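Local coordinates for putative alpha/beta hydrolase fold protein (Candidatus Nitrososphaera gargensis, PDB 5A62) that probably hydrolyses carboxylic esters as an enzyme of the alpha/beta hydrolase fold, at residues E16-A21 and L45-G50; S105-A110 and G200-G205; E230-E233 and E237-L240. All blocks are in the same frame, centred on the assembly; numbering follows the deposited sequence. Where two conformers were deposited one is given.

Contact 1 of 3, residues E16-A21 and L45-G50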
# COMPACT_ATOMS: atom_id res chain seq x y z
N GLU A 16 -11.64 -19.91 13.80
CA GLU A 16 -12.53 -20.76 14.67
C GLU A 16 -13.82 -20.90 13.95
O GLU A 16 -14.33 -20.02 13.29
CB GLU A 16 -12.71 -20.20 16.04
CG GLU A 16 -11.43 -20.08 16.80
CD GLU A 16 -11.56 -19.31 18.10
OE1 GLU A 16 -12.63 -18.78 18.44
OE2 GLU A 16 -10.51 -19.19 18.81
N ASP A 17 -14.42 -22.10 14.09
CA ASP A 17 -15.68 -22.48 13.46
C ASP A 17 -16.55 -23.01 14.56
O ASP A 17 -16.37 -24.18 15.01
CB ASP A 17 -15.42 -23.52 12.39
CG ASP A 17 -16.66 -23.95 11.62
OD1 ASP A 17 -17.77 -23.55 11.94
OD2 ASP A 17 -16.49 -24.74 10.67
N HIS A 18 -17.42 -22.20 15.09
CA HIS A 18 -18.24 -22.52 16.24
C HIS A 18 -19.63 -22.93 15.82
O HIS A 18 -20.25 -22.40 14.90
CB HIS A 18 -18.38 -21.29 17.11
CG HIS A 18 -17.12 -20.84 17.79
ND1 HIS A 18 -16.22 -19.93 17.27
CD2 HIS A 18 -16.67 -21.13 19.03
CE1 HIS A 18 -15.25 -19.73 18.14
NE2 HIS A 18 -15.51 -20.45 19.22
N GLY A 19 -20.25 -23.81 16.64
CA GLY A 19 -21.61 -24.16 16.37
C GLY A 19 -21.74 -25.36 15.45
O GLY A 19 -20.78 -25.96 14.97
N ASP A 20 -22.98 -25.71 15.15
CA ASP A 20 -23.25 -26.84 14.31
C ASP A 20 -23.04 -26.55 12.85
O ASP A 20 -23.51 -25.52 12.35
CB ASP A 20 -24.71 -27.26 14.48
CG ASP A 20 -25.00 -28.63 13.89
OD1 ASP A 20 -25.17 -28.77 12.67
OD2 ASP A 20 -25.02 -29.60 14.68
N ALA A 21 -22.40 -27.46 12.15
CA ALA A 21 -22.15 -27.30 10.73
C ALA A 21 -23.39 -27.15 9.86
O ALA A 21 -23.29 -26.66 8.75
CB ALA A 21 -21.28 -28.43 10.23
N LEU A 45 -23.26 -14.86 21.94
CA LEU A 45 -24.61 -14.41 21.65
C LEU A 45 -25.15 -15.08 20.40
O LEU A 45 -26.29 -15.53 20.34
CB LEU A 45 -24.64 -12.88 21.53
CG LEU A 45 -25.89 -12.27 20.93
CD1 LEU A 45 -27.01 -12.37 21.93
CD2 LEU A 45 -25.62 -10.82 20.54
N LEU A 46 -24.31 -15.22 19.36
CA LEU A 46 -24.77 -15.69 18.10
C LEU A 46 -24.96 -17.18 18.14
O LEU A 46 -25.86 -17.70 17.50
CB LEU A 46 -23.78 -15.23 16.98
CG LEU A 46 -23.86 -13.72 16.77
CD1 LEU A 46 -22.76 -13.33 15.78
CD2 LEU A 46 -25.18 -13.21 16.25
N LEU A 47 -24.10 -17.87 18.87
CA LEU A 47 -24.32 -19.32 19.09
C LEU A 47 -25.61 -19.58 19.83
O LEU A 47 -26.34 -20.52 19.45
CB LEU A 47 -23.20 -19.93 19.90
CG LEU A 47 -21.89 -20.06 19.22
CD1 LEU A 47 -20.82 -20.45 20.23
CD2 LEU A 47 -22.00 -21.00 18.02
N LYS A 48 -25.91 -18.78 20.85
CA LYS A 48 -27.17 -18.97 21.61
C LYS A 48 -28.39 -18.69 20.72
O LYS A 48 -29.51 -19.24 20.92
CB LYS A 48 -27.21 -18.06 22.83
CG LYS A 48 -26.15 -18.43 23.84
CD LYS A 48 -26.39 -17.84 25.21
CE LYS A 48 -25.24 -18.29 26.13
NZ LYS A 48 -25.27 -17.56 27.43
N SER A 49 -28.24 -17.85 19.70
CA SER A 49 -29.26 -17.62 18.76
C SER A 49 -29.35 -18.64 17.62
O SER A 49 -30.11 -18.41 16.71
CB SER A 49 -29.08 -16.23 18.17
OG SER A 49 -28.97 -15.27 19.21
N GLY A 50 -28.56 -19.72 17.67
CA GLY A 50 -28.62 -20.80 16.70
C GLY A 50 -27.79 -20.72 15.42
O GLY A 50 -27.89 -21.57 14.56
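L47 reaches from the last turn of helix 40-48 to the end of strand 12-18 and sets its two methyl groups against H18 and G19. With CG turned anti to the carbonyl carbon (chi1 -71°), the isobutyl group leans outward from the helix and presents its branches to the strand end. One branch does most of the touching: L47 CD2 lies 3.6 Å from G19 CA and 3.7 Å from H18 CB. The other, L47 CD1, stays 4.0 Å from the same H18 CB and approaches the imidazole obliquely. No hydrogen bond crosses here; the contact between the two segments is van der Waals packing, and its two methyls let one leucine touch both H18 and G19.

Glycine fits position 19 for two reasons. Its phi of 90° is awkward for residues with a side chain, and its bare CA lets L47 CD2 settle close against the backbone. Beyond the leucine the helix stops: S49 N and S49 OG approach L45 O from opposite faces of its plane, the hydroxyl at 2.9 Å. G50 is the C-prime residue of a Schellman motif: G50 N bonds L47 O, and the backbone N of the next residue bonds L46 O. Glycine suits this place because at its positive phi (88°) a CB would jam against the preceding carbonyl O. In strand 52-56, V53 touches L47 and pairs through its backbone with H18, while R52 forms a salt bridge with D17. An antiparallel second strand, 12-18, beside the parallel ones marks the alpha/beta hydrolase sheet, against which helix 40-48 packs.

Contact 2 of 3, residues S105-A110 and G200-G205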
# COMPACT_ATOMS: atom_id res chain seq x y z
N SER A 105 -15.88 -7.21 3.72
CA SER A 105 -17.18 -7.82 3.45
C SER A 105 -17.77 -7.27 2.19
O SER A 105 -18.39 -8.03 1.41
CB SER A 105 -18.15 -7.67 4.61
OG SER A 105 -18.65 -6.36 4.81
N SER A 106 -17.61 -5.95 1.96
CA SER A 106 -18.19 -5.35 0.79
C SER A 106 -17.53 -5.81 -0.51
O SER A 106 -18.21 -6.11 -1.50
CB SER A 106 -18.20 -3.83 0.98
OG SER A 106 -16.91 -3.27 0.83
N MET A 107 -16.22 -5.97 -0.51
CA MET A 107 -15.53 -6.44 -1.68
C MET A 107 -15.79 -7.91 -1.93
O MET A 107 -15.92 -8.35 -3.07
CB MET A 107 -14.00 -6.24 -1.50
CG MET A 107 -13.60 -4.77 -1.55
SD MET A 107 -11.83 -4.50 -1.36
CE MET A 107 -11.24 -5.23 -2.83
N TYR A 108 -15.95 -8.72 -0.91
CA TYR A 108 -16.25 -10.09 -1.07
C TYR A 108 -17.64 -10.24 -1.69
O TYR A 108 -17.78 -11.00 -2.63
CB TYR A 108 -16.11 -10.87 0.28
CG TYR A 108 -16.30 -12.34 0.12
CD1 TYR A 108 -15.25 -13.18 -0.22
CD2 TYR A 108 -17.54 -12.91 0.22
CE1 TYR A 108 -15.49 -14.53 -0.42
CE2 TYR A 108 -17.74 -14.26 0.10
CZ TYR A 108 -16.70 -15.03 -0.26
OH TYR A 108 -16.92 -16.41 -0.41
N ALA A 109 -18.61 -9.53 -1.15
CA ALA A 109 -19.97 -9.55 -1.72
C ALA A 109 -19.98 -9.12 -3.15
O ALA A 109 -20.67 -9.74 -4.02
CB ALA A 109 -20.89 -8.69 -0.91
N ALA A 110 -19.19 -8.11 -3.49
CA ALA A 110 -19.16 -7.61 -4.85
C ALA A 110 -18.60 -8.64 -5.78
O ALA A 110 -19.09 -8.82 -6.92
CB ALA A 110 -18.37 -6.36 -4.92
N GLY A 200 -11.80 2.04 -6.32
CA GLY A 200 -12.82 3.10 -6.29
C GLY A 200 -14.20 2.66 -6.72
O GLY A 200 -15.10 3.48 -6.64
N ASN A 201 -14.36 1.45 -7.20
CA ASN A 201 -15.67 0.98 -7.71
C ASN A 201 -16.37 -0.07 -6.84
O ASN A 201 -17.21 -0.81 -7.32
CB ASN A 201 -15.51 0.44 -9.12
CG ASN A 201 -14.78 -0.90 -9.17
OD1 ASN A 201 -14.12 -1.36 -8.23
ND2 ASN A 201 -14.93 -1.57 -10.31
N VAL A 202 -16.00 -0.20 -5.55
CA VAL A 202 -16.63 -1.20 -4.73
C VAL A 202 -18.10 -0.86 -4.50
O VAL A 202 -18.91 -1.77 -4.38
CB VAL A 202 -15.89 -1.45 -3.39
CG1 VAL A 202 -16.51 -2.59 -2.60
CG2 VAL A 202 -14.44 -1.74 -3.62
N VAL A 203 -18.44 0.40 -4.36
CA VAL A 203 -19.84 0.75 -4.15
C VAL A 203 -20.64 0.23 -5.33
O VAL A 203 -21.69 -0.38 -5.09
CB VAL A 203 -20.08 2.25 -3.96
CG1 VAL A 203 -21.57 2.56 -3.89
CG2 VAL A 203 -19.33 2.82 -2.75
N GLN A 204 -20.19 0.43 -6.55
CA GLN A 204 -20.92 -0.07 -7.71
C GLN A 204 -21.02 -1.57 -7.66
O GLN A 204 -22.09 -2.16 -7.92
CB GLN A 204 -20.22 0.39 -9.00
CG GLN A 204 -20.94 -0.09 -10.27
CD GLN A 204 -20.35 0.51 -11.55
OE1 GLN A 204 -19.17 0.27 -11.83
NE2 GLN A 204 -21.17 1.30 -12.32
N GLY A 205 -19.95 -2.27 -7.37
CA GLY A 205 -20.02 -3.70 -7.28
C GLY A 205 -20.90 -4.25 -6.21
O GLY A 205 -21.56 -5.29 -6.36
O HOH W 1 -21.24 -7.49 -7.96
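A110 O and G205 O share one water, which donates a hydrogen bond to each, 2.7 Å from A110 O and 2.7 Å from G205 O. Two carbonyls cannot bond each other, and the water reconciles them. Here the helices come close, since both residues are small: A110 CB rests against the backbone of G205, 3.5 Å from G205 C, and glycine offers no side chain to hold the helices apart.

A turn or so away the contact becomes apolar. V202, at the start of helix 202-209, has CG1 anti to its own N (chi1 -175°), which places V202 CG1 and V202 CG2 both beside M107 CG, each 3.8 Å from it. The M107 and V202 side chains cross at about a right angle. The M107 side chain also packs on M74 and I78 of helix 74-87. S106 borders V202 too, although its two conformers leave the detail doubtful; in one conformer its hydroxyl bonds I103 O within its own helix.

With no direct hydrogen bond between the segments, van der Waals packing runs along the contact and a water bridge joins the two carbonyls at the A110-G205 end, which implies that close fit, more than polar pairing, sets the separation of the helices.

Contact 3 of 3, residues E230-E233 and E237-L240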
# COMPACT_ATOMS: atom_id res chain seq x y z
N GLU A 230 -22.41 8.79 2.39
CA GLU A 230 -22.17 8.82 0.97
C GLU A 230 -22.61 7.50 0.34
O GLU A 230 -23.21 7.46 -0.74
CB GLU A 230 -20.69 9.13 0.66
CG GLU A 230 -20.22 10.51 1.08
CD GLU A 230 -18.70 10.76 1.04
OE1 GLU A 230 -17.94 9.88 0.58
OE2 GLU A 230 -18.26 11.87 1.49
N THR A 231 -22.34 6.40 1.01
CA THR A 231 -22.71 5.09 0.53
C THR A 231 -24.23 4.95 0.44
O THR A 231 -24.70 4.44 -0.59
CB THR A 231 -22.15 4.00 1.45
OG1 THR A 231 -20.70 4.10 1.44
CG2 THR A 231 -22.48 2.62 0.92
N LYS A 232 -24.93 5.46 1.43
CA LYS A 232 -26.40 5.37 1.42
C LYS A 232 -26.97 6.17 0.28
O LYS A 232 -27.99 5.75 -0.31
CB LYS A 232 -26.95 5.76 2.78
CG LYS A 232 -28.48 5.87 2.89
CD LYS A 232 -29.13 4.55 2.84
CE LYS A 232 -30.65 4.75 3.08
NZ LYS A 232 -31.43 3.54 3.12
N GLU A 233 -26.35 7.28 -0.10
CA GLU A 233 -26.81 8.05 -1.26
C GLU A 233 -26.78 7.21 -2.51
O GLU A 233 -27.68 7.34 -3.35
CB GLU A 233 -26.05 9.38 -1.46
CG GLU A 233 -26.45 10.42 -0.42
CD GLU A 233 -27.94 10.80 -0.50
OE1 GLU A 233 -28.43 11.10 -1.62
OE2 GLU A 233 -28.63 10.74 0.56
N GLU A 237 -31.00 1.15 -1.24
CA GLU A 237 -31.60 -0.03 -0.61
C GLU A 237 -30.85 -0.49 0.65
O GLU A 237 -31.33 -1.37 1.36
CB GLU A 237 -31.76 -1.18 -1.65
CG GLU A 237 -32.72 -0.69 -2.74
CD GLU A 237 -33.30 -1.74 -3.67
OE1 GLU A 237 -32.63 -2.07 -4.67
OE2 GLU A 237 -34.44 -2.21 -3.43
N MET A 238 -29.68 0.07 1.00
CA MET A 238 -28.94 -0.25 2.23
C MET A 238 -29.77 0.14 3.44
O MET A 238 -30.48 1.15 3.40
CB MET A 238 -27.53 0.45 2.28
CG MET A 238 -26.70 0.28 3.57
SD MET A 238 -24.97 0.93 3.65
CE MET A 238 -25.43 2.63 3.65
N GLU A 239 -29.64 -0.58 4.50
CA GLU A 239 -30.21 -0.20 5.77
C GLU A 239 -29.12 0.33 6.69
O GLU A 239 -28.23 -0.41 7.06
CB GLU A 239 -30.93 -1.38 6.36
CG GLU A 239 -32.12 -1.84 5.52
CD GLU A 239 -33.26 -0.81 5.51
OE1 GLU A 239 -33.33 -0.11 6.51
OE2 GLU A 239 -34.01 -0.66 4.51
N LEU A 240 -29.20 1.59 7.11
CA LEU A 240 -28.22 2.21 7.95
C LEU A 240 -28.82 2.53 9.27
O LEU A 240 -29.92 3.11 9.34
CB LEU A 240 -27.80 3.49 7.29
CG LEU A 240 -26.97 4.47 8.09
CD1 LEU A 240 -25.62 3.92 8.52
CD2 LEU A 240 -26.76 5.74 7.28
O HOH W 2 -31.49 3.04 6.19
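M238 meets T231 and K232 with its side chain and K232 again with its carbonyl. In one of its two conformers CG stands anti to the backbone N (chi1 175°), and a bend at chi3 lays the methyl on helix 222-234. For that conformer only, M238 CE lies 3.6 Å from K232 CB and 4.0 Å from T231 CG2, the threonine and methionine side chains crossing at about a right angle. A long, pliant methionine suits this seam, for it also touches V213 and A215 of strand 212-218. T231 lends its methyl, while its hydroxyl is satisfied by L227 O one turn back.

The carbonyl carries the contact: K232 NZ donates to M238 O at 2.6 Å, nearly in line with the carbonyl (166°). Bent at chi2 and then extended, the lysine also gives K232 NZ to P236 O and to a water at 3.1 Å. Three acceptors thus meet its three N-H groups, which is why a long chain ending in an ammonium suits the place. These links close the tight return of a beta-alpha-beta unit, in which strand 212-218, helix 222-234 and strand 239-243 follow one another and the two strands lie parallel.

E239 begins the last strand, pairing through its backbone with V213 and A215. E239 OE1 forms a salt bridge with R241; K232 NZ stays 5.1 Å from E239 OE2, close enough for perhaps a mild attraction but not for contact. L240 N donates at 2.9 Å to the same water, while the leucine side chain packs on V217 and I228.

Contacts 1 and 3 lie toward opposite ends of one mixed sheet, with centres 29 Å apart: the first involves strand 12-18 near one edge, the third the outermost strand 239-243. Contact 2 lies between them in sequence, its centre 27 Å from that of contact 1 but 13 Å from that of contact 3, where the nearest atoms are about 5 Å apart without touching. A GxSxG pattern, G97, S99 and G101, runs from the end of strand 93-98 into helix 100-111, consistent with the nucleophile elbow of this fold. Contact 2 therefore packs the helix behind the probable active site, whereas contacts 1 and 3 each join a helix to a strand of the sheet.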